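Local atomic coordinates of LYND (Lyngbya aestuarii, PDB entry 4V1T), a protein that probably catalyses the ATP-dependent cyclodehydration of precursor peptides, forming azoline rings in their backbone, as a YcaO-family heterocyclase. Residues N536-A541 / V717-R722; E326-E331 / E540-G545; L153-T158 / T262-W267. All coordinates share one frame; numbering follows the deposited sequence.

Contact 1: residues N536-A541 / V717-R722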
ATOM      1  N   ASN B 536      11.816 -15.361   9.175  1.00 51.17           N
ATOM      2  CA  ASN B 536      10.555 -16.050   8.994  1.00 45.22           C
ATOM      3  C   ASN B 536      10.534 -17.375   9.739  1.00 47.94           C
ATOM      4  O   ASN B 536       9.468 -17.913  10.029  1.00 51.96           O
ATOM      5  CB  ASN B 536      10.282 -16.259   7.504  1.00 50.10           C
ATOM      6  CG  ASN B 536      10.137 -14.946   6.756  1.00 50.72           C
ATOM      7  OD1 ASN B 536       9.059 -14.358   6.715  1.00 58.06           O
ATOM      8  ND2 ASN B 536      11.232 -14.477   6.166  1.00 49.16           N
ATOM      9  N   THR B 537      11.722 -17.893  10.038  1.00 44.63           N
ATOM     10  CA  THR B 537      11.872 -19.095  10.838  1.00 49.46           C
ATOM     11  C   THR B 537      12.975 -18.869  11.867  1.00 49.45           C
ATOM     12  O   THR B 537      13.747 -17.926  11.748  1.00 52.81           O
ATOM     13  CB  THR B 537      12.239 -20.311   9.977  1.00 57.82           C
ATOM     14  OG1 THR B 537      13.613 -20.216   9.585  1.00 52.78           O
ATOM     15  CG2 THR B 537      11.366 -20.395   8.728  1.00 61.78           C
ATOM     16  N   LEU B 538      13.051 -19.744  12.862  1.00 52.00           N
ATOM     17  CA  LEU B 538      14.099 -19.671  13.871  1.00 51.21           C
ATOM     18  C   LEU B 538      15.469 -19.812  13.239  1.00 50.74           C
ATOM     19  O   LEU B 538      16.381 -19.064  13.555  1.00 49.95           O
ATOM     20  CB  LEU B 538      13.925 -20.767  14.934  1.00 48.38           C
ATOM     21  CG  LEU B 538      13.016 -20.477  16.124  1.00 52.27           C
ATOM     22  CD1 LEU B 538      12.915 -21.720  16.996  1.00 56.43           C
ATOM     23  CD2 LEU B 538      13.514 -19.282  16.931  1.00 51.46           C
ATOM     24  N   GLU B 539      15.610 -20.789  12.349  1.00 60.07           N
ATOM     25  CA  GLU B 539      16.924 -21.094  11.778  1.00 56.33           C
ATOM     26  C   GLU B 539      17.371 -19.978  10.843  1.00 57.97           C
ATOM     27  O   GLU B 539      18.564 -19.766  10.644  1.00 49.38           O
ATOM     28  CB  GLU B 539      16.935 -22.456  11.069  1.00 61.12           C
ATOM     29  CG  GLU B 539      15.610 -22.922  10.492  1.00 68.33           C
ATOM     30  CD  GLU B 539      14.684 -23.546  11.524  1.00 56.84           C
ATOM     31  OE1 GLU B 539      15.134 -24.432  12.267  1.00 52.57           O
ATOM     32  OE2 GLU B 539      13.505 -23.135  11.591  1.00 58.02           O
ATOM     33  N   GLU B 540      16.407 -19.264  10.276  1.00 53.59           N
ATOM     34  CA  GLU B 540      16.692 -18.111   9.429  1.00 46.58           C
ATOM     35  C   GLU B 540      17.252 -16.984  10.275  1.00 45.65           C
ATOM     36  O   GLU B 540      18.229 -16.327   9.908  1.00 42.42           O
ATOM     37  CB  GLU B 540      15.413 -17.650   8.730  1.00 61.44           C
ATOM     38  CG  GLU B 540      15.617 -17.001   7.376  1.00 74.91           C
ATOM     39  CD  GLU B 540      14.292 -16.639   6.714  1.00 72.42           C
ATOM     40  OE1 GLU B 540      13.663 -17.536   6.109  1.00 64.81           O
ATOM     41  OE2 GLU B 540      13.869 -15.465   6.825  1.00 67.25           O
ATOM     42  N   ALA B 541      16.624 -16.761  11.418  1.00 42.05           N
ATOM     43  CA  ALA B 541      17.041 -15.711  12.327  1.00 47.74           C
ATOM     44  C   ALA B 541      18.401 -16.022  12.961  1.00 46.41           C
ATOM     45  O   ALA B 541      19.231 -15.127  13.137  1.00 45.08           O
ATOM     46  CB  ALA B 541      15.985 -15.507  13.400  1.00 43.41           C
ATOM     47  N   VAL B 717      21.977 -19.665  21.742  1.00 43.01           N
ATOM     48  CA  VAL B 717      20.807 -18.983  21.206  1.00 50.42           C
ATOM     49  C   VAL B 717      19.772 -18.728  22.292  1.00 49.14           C
ATOM     50  O   VAL B 717      19.452 -19.632  23.072  1.00 43.63           O
ATOM     51  CB  VAL B 717      20.126 -19.808  20.100  1.00 51.04           C
ATOM     52  CG1 VAL B 717      19.038 -18.984  19.436  1.00 41.85           C
ATOM     53  CG2 VAL B 717      21.142 -20.271  19.069  1.00 66.02           C
ATOM     54  N   ILE B 718      19.242 -17.506  22.325  1.00 47.83           N
ATOM     55  CA  ILE B 718      18.068 -17.207  23.133  1.00 52.20           C
ATOM     56  C   ILE B 718      16.917 -16.773  22.225  1.00 44.61           C
ATOM     57  O   ILE B 718      16.997 -15.774  21.513  1.00 42.53           O
ATOM     58  CB  ILE B 718      18.359 -16.146  24.226  1.00 67.21           C
ATOM     59  CG1 ILE B 718      17.073 -15.760  24.970  1.00 67.46           C
ATOM     60  CG2 ILE B 718      19.053 -14.926  23.655  1.00 62.29           C
ATOM     61  CD1 ILE B 718      16.418 -16.915  25.721  1.00 60.45           C
ATOM     62  N   ASP B 719      15.850 -17.556  22.243  1.00 49.74           N
ATOM     63  CA  ASP B 719      14.681 -17.254  21.449  1.00 50.44           C
ATOM     64  C   ASP B 719      13.881 -16.132  22.107  1.00 58.90           C
ATOM     65  O   ASP B 719      13.316 -16.309  23.180  1.00 64.72           O
ATOM     66  CB  ASP B 719      13.820 -18.510  21.264  1.00 49.29           C
ATOM     67  CG  ASP B 719      12.605 -18.260  20.366  1.00 56.82           C
ATOM     68  OD1 ASP B 719      12.628 -17.282  19.580  1.00 55.02           O
ATOM     69  OD2 ASP B 719      11.626 -19.036  20.452  1.00 59.78           O
ATOM     70  N   GLN B 720      13.841 -14.982  21.447  1.00 50.88           N
ATOM     71  CA  GLN B 720      13.105 -13.827  21.934  1.00 48.89           C
ATOM     72  C   GLN B 720      11.735 -13.694  21.266  1.00 52.48           C
ATOM     73  O   GLN B 720      11.054 -12.686  21.435  1.00 56.36           O
ATOM     74  CB  GLN B 720      13.915 -12.552  21.677  1.00 50.35           C
ATOM     75  CG  GLN B 720      15.275 -12.520  22.353  1.00 49.48           C
ATOM     76  CD  GLN B 720      16.054 -11.267  22.017  1.00 50.83           C
ATOM     77  OE1 GLN B 720      15.978 -10.753  20.896  1.00 47.85           O
ATOM     78  NE2 GLN B 720      16.819 -10.765  22.987  1.00 41.37           N
ATOM     79  N   THR B 721      11.338 -14.707  20.502  1.00 46.49           N
ATOM     80  CA  THR B 721      10.077 -14.660  19.759  1.00 41.32           C
ATOM     81  C   THR B 721       8.889 -14.459  20.695  1.00 41.08           C
ATOM     82  O   THR B 721       8.688 -15.224  21.646  1.00 43.19           O
ATOM     83  CB  THR B 721       9.868 -15.952  18.959  1.00 47.25           C
ATOM     84  OG1 THR B 721      10.974 -16.153  18.068  1.00 41.92           O
ATOM     85  CG2 THR B 721       8.574 -15.890  18.156  1.00 44.19           C
ATOM     86  N   ARG B 722       8.099 -13.428  20.418  1.00 41.87           N
ATOM     87  CA  ARG B 722       6.893 -13.157  21.193  1.00 48.74           C
ATOM     88  C   ARG B 722       5.696 -13.711  20.424  1.00 46.98           C
ATOM     89  O   ARG B 722       5.543 -13.407  19.247  1.00 48.50           O
ATOM     90  CB  ARG B 722       6.740 -11.658  21.430  1.00 41.61           C
ATOM     91  CG  ARG B 722       8.013 -10.966  21.907  1.00 42.00           C
ATOM     92  CD  ARG B 722       8.326 -11.279  23.363  1.00 47.96           C
ATOM     93  NE  ARG B 722       9.652 -10.794  23.759  1.00 47.30           N
ATOM     94  CZ  ARG B 722      10.066 -10.676  25.018  1.00 50.05           C
ATOM     95  NH1 ARG B 722       9.265 -10.995  26.034  1.00 46.65           N
ATOM     96  NH2 ARG B 722      11.284 -10.232  25.272  1.00 47.26           N
TER

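Contact 2: residues E326-E331 / E540-G545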
ATOM      1  N   GLU B 326      12.688 -25.290  27.671  1.00 68.22           N
ATOM      2  CA  GLU B 326      12.445 -26.383  26.737  1.00 66.90           C
ATOM      3  C   GLU B 326      13.554 -26.394  25.686  1.00 72.14           C
ATOM      4  O   GLU B 326      14.095 -25.345  25.350  1.00 72.36           O
ATOM      5  CB  GLU B 326      11.079 -26.217  26.075  1.00 69.83           C
ATOM      6  CG  GLU B 326       9.901 -26.388  27.020  1.00 86.92           C
ATOM      7  CD  GLU B 326       8.565 -26.119  26.348  1.00101.73           C
ATOM      8  OE1 GLU B 326       8.548 -25.519  25.242  1.00109.93           O
ATOM      9  OE2 GLU B 326       7.527 -26.508  26.932  1.00106.80           O
ATOM     10  N   PRO B 327      13.916 -27.578  25.175  1.00 67.93           N
ATOM     11  CA  PRO B 327      14.972 -27.611  24.154  1.00 67.83           C
ATOM     12  C   PRO B 327      14.545 -26.967  22.836  1.00 76.00           C
ATOM     13  O   PRO B 327      13.359 -26.690  22.648  1.00 85.19           O
ATOM     14  CB  PRO B 327      15.240 -29.106  23.976  1.00 73.19           C
ATOM     15  CG  PRO B 327      13.992 -29.775  24.431  1.00 86.45           C
ATOM     16  CD  PRO B 327      13.449 -28.928  25.533  1.00 79.02           C
ATOM     17  N   LEU B 328      15.504 -26.748  21.936  1.00 71.62           N
ATOM     18  CA  LEU B 328      15.243 -26.049  20.671  1.00 71.51           C
ATOM     19  C   LEU B 328      14.936 -26.999  19.511  1.00 80.29           C
ATOM     20  O   LEU B 328      15.775 -27.818  19.129  1.00 78.67           O
ATOM     21  CB  LEU B 328      16.443 -25.184  20.301  1.00 63.17           C
ATOM     22  CG  LEU B 328      16.148 -23.732  19.947  1.00 66.36           C
ATOM     23  CD1 LEU B 328      15.602 -22.977  21.152  1.00 72.04           C
ATOM     24  CD2 LEU B 328      17.422 -23.071  19.443  1.00 73.10           C
ATOM     25  N   LYS B 329      13.738 -26.866  18.946  1.00 84.98           N
ATOM     26  CA  LYS B 329      13.326 -27.660  17.790  1.00 94.39           C
ATOM     27  C   LYS B 329      13.826 -27.039  16.488  1.00 91.80           C
ATOM     28  O   LYS B 329      13.175 -26.145  15.936  1.00 89.71           O
ATOM     29  CB  LYS B 329      11.803 -27.772  17.727  1.00 95.75           C
ATOM     30  CG  LYS B 329      11.157 -28.501  18.892  1.00 88.35           C
ATOM     31  CD  LYS B 329       9.649 -28.550  18.696  1.00 90.51           C
ATOM     32  CE  LYS B 329       8.948 -29.267  19.840  1.00 93.26           C
ATOM     33  NZ  LYS B 329       7.468 -29.266  19.649  1.00104.43           N
ATOM     34  N   LEU B 330      14.975 -27.505  16.005  1.00 75.04           N
ATOM     35  CA  LEU B 330      15.490 -27.066  14.708  1.00 75.35           C
ATOM     36  C   LEU B 330      15.223 -28.129  13.647  1.00 75.88           C
ATOM     37  O   LEU B 330      15.244 -29.319  13.931  1.00 81.54           O
ATOM     38  CB  LEU B 330      16.981 -26.749  14.784  1.00 69.09           C
ATOM     39  CG  LEU B 330      17.426 -25.549  15.637  1.00 74.61           C
ATOM     40  CD1 LEU B 330      18.724 -24.969  15.086  1.00 69.44           C
ATOM     41  CD2 LEU B 330      16.362 -24.456  15.728  1.00 65.15           C
ATOM     42  N   GLU B 331      14.968 -27.680  12.425  1.00 74.53           N
ATOM     43  CA  GLU B 331      14.565 -28.568  11.348  1.00 80.86           C
ATOM     44  C   GLU B 331      14.897 -27.958   9.993  1.00 77.37           C
ATOM     45  O   GLU B 331      15.195 -26.773   9.899  1.00 69.31           O
ATOM     46  CB  GLU B 331      13.063 -28.852  11.441  1.00 80.96           C
ATOM     47  CG  GLU B 331      12.205 -27.598  11.508  1.00 83.29           C
ATOM     48  CD  GLU B 331      10.738 -27.910  11.721  1.00 95.81           C
ATOM     49  OE1 GLU B 331      10.335 -28.113  12.887  1.00104.69           O
ATOM     50  OE2 GLU B 331       9.986 -27.957  10.726  1.00 87.06           O
ATOM     51  N   GLU B 540      16.407 -19.264  10.276  1.00 53.59           N
ATOM     52  CA  GLU B 540      16.692 -18.111   9.429  1.00 46.58           C
ATOM     53  C   GLU B 540      17.252 -16.984  10.275  1.00 45.65           C
ATOM     54  O   GLU B 540      18.229 -16.327   9.908  1.00 42.42           O
ATOM     55  CB  GLU B 540      15.413 -17.650   8.730  1.00 61.44           C
ATOM     56  CG  GLU B 540      15.617 -17.001   7.376  1.00 74.91           C
ATOM     57  CD  GLU B 540      14.292 -16.639   6.714  1.00 72.42           C
ATOM     58  OE1 GLU B 540      13.663 -17.536   6.109  1.00 64.81           O
ATOM     59  OE2 GLU B 540      13.869 -15.465   6.825  1.00 67.25           O
ATOM     60  N   ALA B 541      16.624 -16.761  11.418  1.00 42.05           N
ATOM     61  CA  ALA B 541      17.041 -15.711  12.327  1.00 47.74           C
ATOM     62  C   ALA B 541      18.401 -16.022  12.961  1.00 46.41           C
ATOM     63  O   ALA B 541      19.231 -15.127  13.137  1.00 45.08           O
ATOM     64  CB  ALA B 541      15.985 -15.507  13.400  1.00 43.41           C
ATOM     65  N   ILE B 542      18.618 -17.287  13.309  1.00 51.37           N
ATOM     66  CA  ILE B 542      19.885 -17.718  13.884  1.00 52.14           C
ATOM     67  C   ILE B 542      21.036 -17.518  12.902  1.00 50.33           C
ATOM     68  O   ILE B 542      22.098 -17.050  13.284  1.00 59.25           O
ATOM     69  CB  ILE B 542      19.828 -19.196  14.312  1.00 52.05           C
ATOM     70  CG1 ILE B 542      18.895 -19.353  15.514  1.00 42.79           C
ATOM     71  CG2 ILE B 542      21.222 -19.709  14.675  1.00 54.00           C
ATOM     72  CD1 ILE B 542      18.600 -20.796  15.879  1.00 47.14           C
ATOM     73  N   LEU B 543      20.816 -17.899  11.644  1.00 50.31           N
ATOM     74  CA  LEU B 543      21.833 -17.754  10.612  1.00 47.74           C
ATOM     75  C   LEU B 543      22.263 -16.294  10.469  1.00 51.20           C
ATOM     76  O   LEU B 543      23.450 -15.980  10.451  1.00 49.93           O
ATOM     77  CB  LEU B 543      21.314 -18.261   9.265  1.00 50.95           C
ATOM     78  CG  LEU B 543      22.301 -18.193   8.095  1.00 48.97           C
ATOM     79  CD1 LEU B 543      23.576 -18.962   8.401  1.00 50.99           C
ATOM     80  CD2 LEU B 543      21.655 -18.727   6.827  1.00 52.38           C
ATOM     81  N   GLN B 544      21.286 -15.406  10.362  1.00 52.60           N
ATOM     82  CA  GLN B 544      21.575 -13.993  10.227  1.00 55.89           C
ATOM     83  C   GLN B 544      22.294 -13.467  11.464  1.00 51.92           C
ATOM     84  O   GLN B 544      23.243 -12.697  11.351  1.00 50.50           O
ATOM     85  CB  GLN B 544      20.290 -13.200   9.978  1.00 64.80           C
ATOM     86  CG  GLN B 544      20.515 -11.725   9.688  1.00 77.42           C
ATOM     87  CD  GLN B 544      21.301 -11.496   8.415  1.00 98.00           C
ATOM     88  OE1 GLN B 544      20.859 -11.871   7.324  1.00 91.33           O
ATOM     89  NE2 GLN B 544      22.484 -10.882   8.546  1.00114.86           N
ATOM     90  N   GLY B 545      21.839 -13.889  12.639  1.00 50.57           N
ATOM     91  CA  GLY B 545      22.438 -13.460  13.893  1.00 61.04           C
ATOM     92  C   GLY B 545      23.898 -13.851  13.970  1.00 50.70           C
ATOM     93  O   GLY B 545      24.748 -13.046  14.349  1.00 51.56           O
TER

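Contact 3: residues L153-T158 / T262-W267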
ATOM      1  N   LEU B 153     -24.043  -5.237  25.462  1.00 44.94           N
ATOM      2  CA  LEU B 153     -22.888  -4.369  25.270  1.00 41.38           C
ATOM      3  C   LEU B 153     -22.823  -3.236  26.279  1.00 38.87           C
ATOM      4  O   LEU B 153     -23.793  -2.504  26.470  1.00 42.73           O
ATOM      5  CB  LEU B 153     -22.901  -3.787  23.865  1.00 48.06           C
ATOM      6  CG  LEU B 153     -21.664  -2.990  23.466  1.00 41.77           C
ATOM      7  CD1 LEU B 153     -20.477  -3.919  23.264  1.00 37.44           C
ATOM      8  CD2 LEU B 153     -21.941  -2.186  22.218  1.00 40.89           C
ATOM      9  N   ASN B 154     -21.672  -3.097  26.927  1.00 41.51           N
ATOM     10  CA  ASN B 154     -21.389  -1.921  27.749  1.00 46.04           C
ATOM     11  C   ASN B 154     -20.483  -0.984  26.962  1.00 42.31           C
ATOM     12  O   ASN B 154     -19.408  -1.380  26.525  1.00 41.81           O
ATOM     13  CB  ASN B 154     -20.739  -2.325  29.075  1.00 44.08           C
ATOM     14  CG  ASN B 154     -20.501  -1.141  30.000  1.00 56.78           C
ATOM     15  OD1 ASN B 154     -21.292  -0.197  30.054  1.00 50.21           O
ATOM     16  ND2 ASN B 154     -19.397  -1.183  30.729  1.00 53.33           N
ATOM     17  N   VAL B 155     -20.927   0.251  26.766  1.00 43.51           N
ATOM     18  CA  VAL B 155     -20.144   1.245  26.047  1.00 39.20           C
ATOM     19  C   VAL B 155     -19.443   2.181  27.027  1.00 41.81           C
ATOM     20  O   VAL B 155     -20.092   2.835  27.844  1.00 42.51           O
ATOM     21  CB  VAL B 155     -21.027   2.065  25.105  1.00 38.30           C
ATOM     22  CG1 VAL B 155     -20.189   3.004  24.271  1.00 36.45           C
ATOM     23  CG2 VAL B 155     -21.827   1.146  24.204  1.00 43.35           C
ATOM     24  N   VAL B 156     -18.116   2.245  26.930  1.00 41.01           N
ATOM     25  CA  VAL B 156     -17.313   3.057  27.832  1.00 45.77           C
ATOM     26  C   VAL B 156     -16.736   4.265  27.096  1.00 41.89           C
ATOM     27  O   VAL B 156     -15.965   4.109  26.154  1.00 44.28           O
ATOM     28  CB  VAL B 156     -16.166   2.236  28.453  1.00 41.93           C
ATOM     29  CG1 VAL B 156     -15.366   3.088  29.438  1.00 47.13           C
ATOM     30  CG2 VAL B 156     -16.715   1.011  29.155  1.00 43.01           C
ATOM     31  N   LEU B 157     -17.118   5.465  27.535  1.00 45.51           N
ATOM     32  CA  LEU B 157     -16.614   6.698  26.942  1.00 45.20           C
ATOM     33  C   LEU B 157     -15.459   7.215  27.791  1.00 52.23           C
ATOM     34  O   LEU B 157     -15.631   7.444  28.987  1.00 48.00           O
ATOM     35  CB  LEU B 157     -17.701   7.766  26.853  1.00 58.85           C
ATOM     36  CG  LEU B 157     -19.133   7.331  26.562  1.00 56.49           C
ATOM     37  CD1 LEU B 157     -19.996   8.560  26.344  1.00 52.19           C
ATOM     38  CD2 LEU B 157     -19.218   6.427  25.353  1.00 69.54           C
ATOM     39  N   THR B 158     -14.292   7.390  27.175  1.00 42.77           N
ATOM     40  CA  THR B 158     -13.104   7.831  27.888  1.00 49.99           C
ATOM     41  C   THR B 158     -12.509   9.041  27.199  1.00 52.09           C
ATOM     42  O   THR B 158     -12.845   9.326  26.048  1.00 50.73           O
ATOM     43  CB  THR B 158     -12.037   6.721  27.975  1.00 50.70           C
ATOM     44  OG1 THR B 158     -10.987   7.131  28.866  1.00 48.36           O
ATOM     45  CG2 THR B 158     -11.456   6.398  26.593  1.00 45.13           C
ATOM     46  N   THR B 262     -23.645   4.119  15.189  1.00 35.93           N
ATOM     47  CA  THR B 262     -23.738   3.228  14.041  1.00 35.48           C
ATOM     48  C   THR B 262     -23.006   1.912  14.290  1.00 36.93           C
ATOM     49  O   THR B 262     -23.526   0.834  14.003  1.00 34.95           O
ATOM     50  CB  THR B 262     -23.152   3.903  12.786  1.00 33.93           C
ATOM     51  OG1 THR B 262     -23.898   5.088  12.500  1.00 32.32           O
ATOM     52  CG2 THR B 262     -23.211   2.972  11.583  1.00 30.86           C
ATOM     53  N   GLU B 263     -21.790   2.000  14.826  1.00 26.14           N
ATOM     54  CA  GLU B 263     -20.982   0.807  15.057  1.00 33.58           C
ATOM     55  C   GLU B 263     -21.522  -0.017  16.227  1.00 33.94           C
ATOM     56  O   GLU B 263     -21.356  -1.245  16.273  1.00 32.97           O
ATOM     57  CB  GLU B 263     -19.523   1.185  15.293  1.00 38.39           C
ATOM     58  CG  GLU B 263     -18.837   1.783  14.079  1.00 41.30           C
ATOM     59  CD  GLU B 263     -18.793   0.840  12.887  1.00 44.03           C
ATOM     60  OE1 GLU B 263     -18.631  -0.383  13.087  1.00 34.05           O
ATOM     61  OE2 GLU B 263     -18.909   1.324  11.744  1.00 37.79           O
ATOM     62  N   ILE B 264     -22.170   0.658  17.163  1.00 35.20           N
ATOM     63  CA  ILE B 264     -22.836  -0.026  18.253  1.00 33.08           C
ATOM     64  C   ILE B 264     -23.993  -0.852  17.686  1.00 36.02           C
ATOM     65  O   ILE B 264     -24.153  -2.014  18.020  1.00 42.71           O
ATOM     66  CB  ILE B 264     -23.342   0.964  19.314  1.00 35.78           C
ATOM     67  CG1 ILE B 264     -22.163   1.470  20.150  1.00 37.09           C
ATOM     68  CG2 ILE B 264     -24.353   0.292  20.250  1.00 41.22           C
ATOM     69  CD1 ILE B 264     -22.452   2.752  20.920  1.00 36.65           C
ATOM     70  N   ALA B 265     -24.787  -0.224  16.826  1.00 36.61           N
ATOM     71  CA  ALA B 265     -25.915  -0.888  16.177  1.00 35.53           C
ATOM     72  C   ALA B 265     -25.449  -2.077  15.350  1.00 34.38           C
ATOM     73  O   ALA B 265     -26.029  -3.153  15.415  1.00 35.42           O
ATOM     74  CB  ALA B 265     -26.677   0.092  15.306  1.00 41.73           C
ATOM     75  N   LYS B 266     -24.387  -1.879  14.585  1.00 35.03           N
ATOM     76  CA  LYS B 266     -23.865  -2.927  13.746  1.00 34.79           C
ATOM     77  C   LYS B 266     -23.354  -4.088  14.574  1.00 39.22           C
ATOM     78  O   LYS B 266     -23.479  -5.242  14.169  1.00 35.12           O
ATOM     79  CB  LYS B 266     -22.752  -2.395  12.843  1.00 37.99           C
ATOM     80  CG  LYS B 266     -23.256  -1.597  11.648  1.00 44.96           C
ATOM     81  CD  LYS B 266     -22.249  -1.578  10.517  1.00 61.31           C
ATOM     82  CE  LYS B 266     -21.166  -0.561  10.760  1.00 46.37           C
ATOM     83  NZ  LYS B 266     -19.896  -0.930  10.095  1.00 43.45           N
ATOM     84  N   TRP B 267     -22.781  -3.793  15.737  1.00 38.17           N
ATOM     85  CA  TRP B 267     -22.316  -4.861  16.617  1.00 39.72           C
ATOM     86  C   TRP B 267     -23.459  -5.688  17.200  1.00 40.23           C
ATOM     87  O   TRP B 267     -23.412  -6.919  17.176  1.00 43.20           O
ATOM     88  CB  TRP B 267     -21.461  -4.324  17.772  1.00 37.61           C
ATOM     89  CG  TRP B 267     -21.169  -5.405  18.737  1.00 38.18           C
ATOM     90  CD1 TRP B 267     -21.749  -5.592  19.954  1.00 46.73           C
ATOM     91  CD2 TRP B 267     -20.277  -6.506  18.544  1.00 38.58           C
ATOM     92  NE1 TRP B 267     -21.261  -6.729  20.542  1.00 43.59           N
ATOM     93  CE2 TRP B 267     -20.349  -7.306  19.699  1.00 41.59           C
ATOM     94  CE3 TRP B 267     -19.410  -6.881  17.514  1.00 50.76           C
ATOM     95  CZ2 TRP B 267     -19.591  -8.457  19.857  1.00 42.39           C
ATOM     96  CZ3 TRP B 267     -18.660  -8.034  17.666  1.00 52.45           C
ATOM     97  CH2 TRP B 267     -18.758  -8.810  18.828  1.00 46.90           C
TER

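Contact 1: residues N536-A541 / V717-R722
Asp719 OD1 is gripped twice by Thr721: the hydroxyl donates to it over a short 2.5 Å (OG1 to OD1), and the backbone N reaches it at 3.0 Å (N to OD1). The hydroxyl comes in at the syn lone pair, the N-H from above the carboxylate plane, and the second bond closes an Asx turn where strand 716-719 ends. Thr721 OG1 in turn accepts from Val729 N, tying the turn to the neighbouring strand 728-733. With CG anti to the backbone N (chi1 -177°), the carboxylate of Asp719 is carried toward Leu538, although its CB does not point that way. There the methyl CD2 of Leu538 rests 3.4 Å from Asp719 OD1 and 4.2 Å from Thr721 OG1. The two side chains cross at about a right angle, and no hydrogen bond spans the segments. Leu538 also lies on Val730, so the first turn of helix 538-561 is seated on the antiparallel sheet of the YcaO cyclodehydratase domain. Thr537 is the N-cap of that helix, its OG1 accepting from Glu540 N at 3.0 Å. Glu540 OE2 reaches back past the cap and takes two bonds from Asn536, which probably makes Glu540 a second-shell residue that positions Asn536 by the nucleotide. One is from the backbone N at 3.1 Å (N to OE2), nearly straight at 170° and arriving above the carboxylate plane; the other is from ND2 at 2.9 Å (ND2 to OE2), close to the amide plane and using the syn lone pair. Thr351 OG1 is hydrogen-bonded to Asn536 OD1, which together with the ND2 bond fixes how the amide is turned. The same ND2 makes a weak hydrogen bond to N1 of the bound ADP, and Glu540 OE1 accepts from Gly345 N.

Contact 2: residues E326-E331 / E540-G545
Helix 538-561 of the YcaO cyclodehydratase domain borders the ADP pocket, and here one side of it is met by the loop between helices 319-324 and 348-355. The meeting is made by three aliphatic side chains. Ile542 stretches toward the loop with CD1 leading, chi2 near 171° keeping the chain extended, and this one methyl receives both partners. Leu330 comes with its fork: CD1 lies 4.2 Å from Ile542 CD1, and CD2 is hardly farther, 4.3 Å from that same CD1. Leu328 approaches by a single branch, its CD2 standing 4.4 Å from Ile542 CD1. The two leucines also touch each other, Leu328 CD2 and Leu330 CD2 being 4.1 Å apart, so the isoleucine tip meets a continuous hydrocarbon patch. Residues 326-331 are nearly extended, which puts Leu328 and Leu330 on the helix side while Lys329 between them turns to the exposed side. The backbones stay well separated, with 10.4 Å between Leu330 CA and Ile542 CA. Trp497 of strand 491-498 packs on Leu328, and Tyr698 of helix 697-710 packs on Leu330, extending the apolar cluster beyond the three residues. Gln544 leaves the helix on the side roughly opposite Ile542 and touches ADP, so the loop packs on a different face of the helix from the one that touches the nucleotide; the side chain of Ile542 is about 10 Å from the bound ADP. One polar tie lies next door, Glu331 N donating to Glu539 OE1 at the start of the helix. With no hydrogen bond or charge between the two segments and methyl separations above 4 Å, the contact is held by dispersion and by exclusion of water, and no directional bond sets the angle at which loop and helix meet.

Contact 3: residues L153-T158 / T262-W267
Leu153 leads off, reaching two residues of helix 250-275 with its two methyls. CD1 lies 3.9 Å from Trp267 CD1 and 4.0 Å from Trp267 NE1, meeting the five-membered part of the indole obliquely. CD2 sits between the two residues, 4.0 Å from Ile264 CG2 and 4.1 Å from Trp267 CD1. CG stands anti to the backbone N (chi1 -173°), which carries the fork out toward the helix. Replacing Leu153 by an alanine would probably open a gap beside the indole and leave Ile264 CG2 without its methyl partner. The backbone of Asn154 bonds to Thr179 and Leu181, joining the strand to 180-184. Val155 returns to the helix side and meets Ile264 tip to tip: its CG2 is 3.7 Å from Ile264 CD1, and CG1 also comes to 4.1 Å from that CD1. Ile264 thus lies against both residues, CG2 toward Leu153 and CD1 toward Val155, one helix side chain bridging alternate positions of the strand. Ile264 also touches Leu134 of helix 124-135 and Leu181 of strand 180-184. Val156 packs on Trp180, and Leu157 meets helix 124-135 at Val127 and Leu130. On the helix, Glu263 and Lys266 form a salt bridge of 3.0 Å (OE2 to NZ), and Lys266 NZ also donates to Ser296 O of the second subunit, so the same helix serves the sheet and the dimer interface. Here a long helix packs on alternate apolar residues of an inner, parallel-paired strand, as in alpha/beta folds, consistent with the E1-like fold found in the N-terminal part of such cyclodehydratases.

From the N terminus, contact 3 comes first: strand 154-157 and helix 250-275 close a loop of 103 residues inside the mixed-sheet part of the chain, before either other contact opens. Contact 2 then spans 208 residues, from the loop after helix 319-324 to helix 538-561. Contact 1 opens on that same helix and closes 175 residues later at strand 716-719, so the two follow end to end, overlapping at Glu540 and Ala541. Their centres are 6 Å apart, and Val717 packs on both Ile542 and Leu328, joining loop, helix and antiparallel sheet near the nucleotide pocket. Contact 3 lies apart, its centre about 45 Å from that of contact 2.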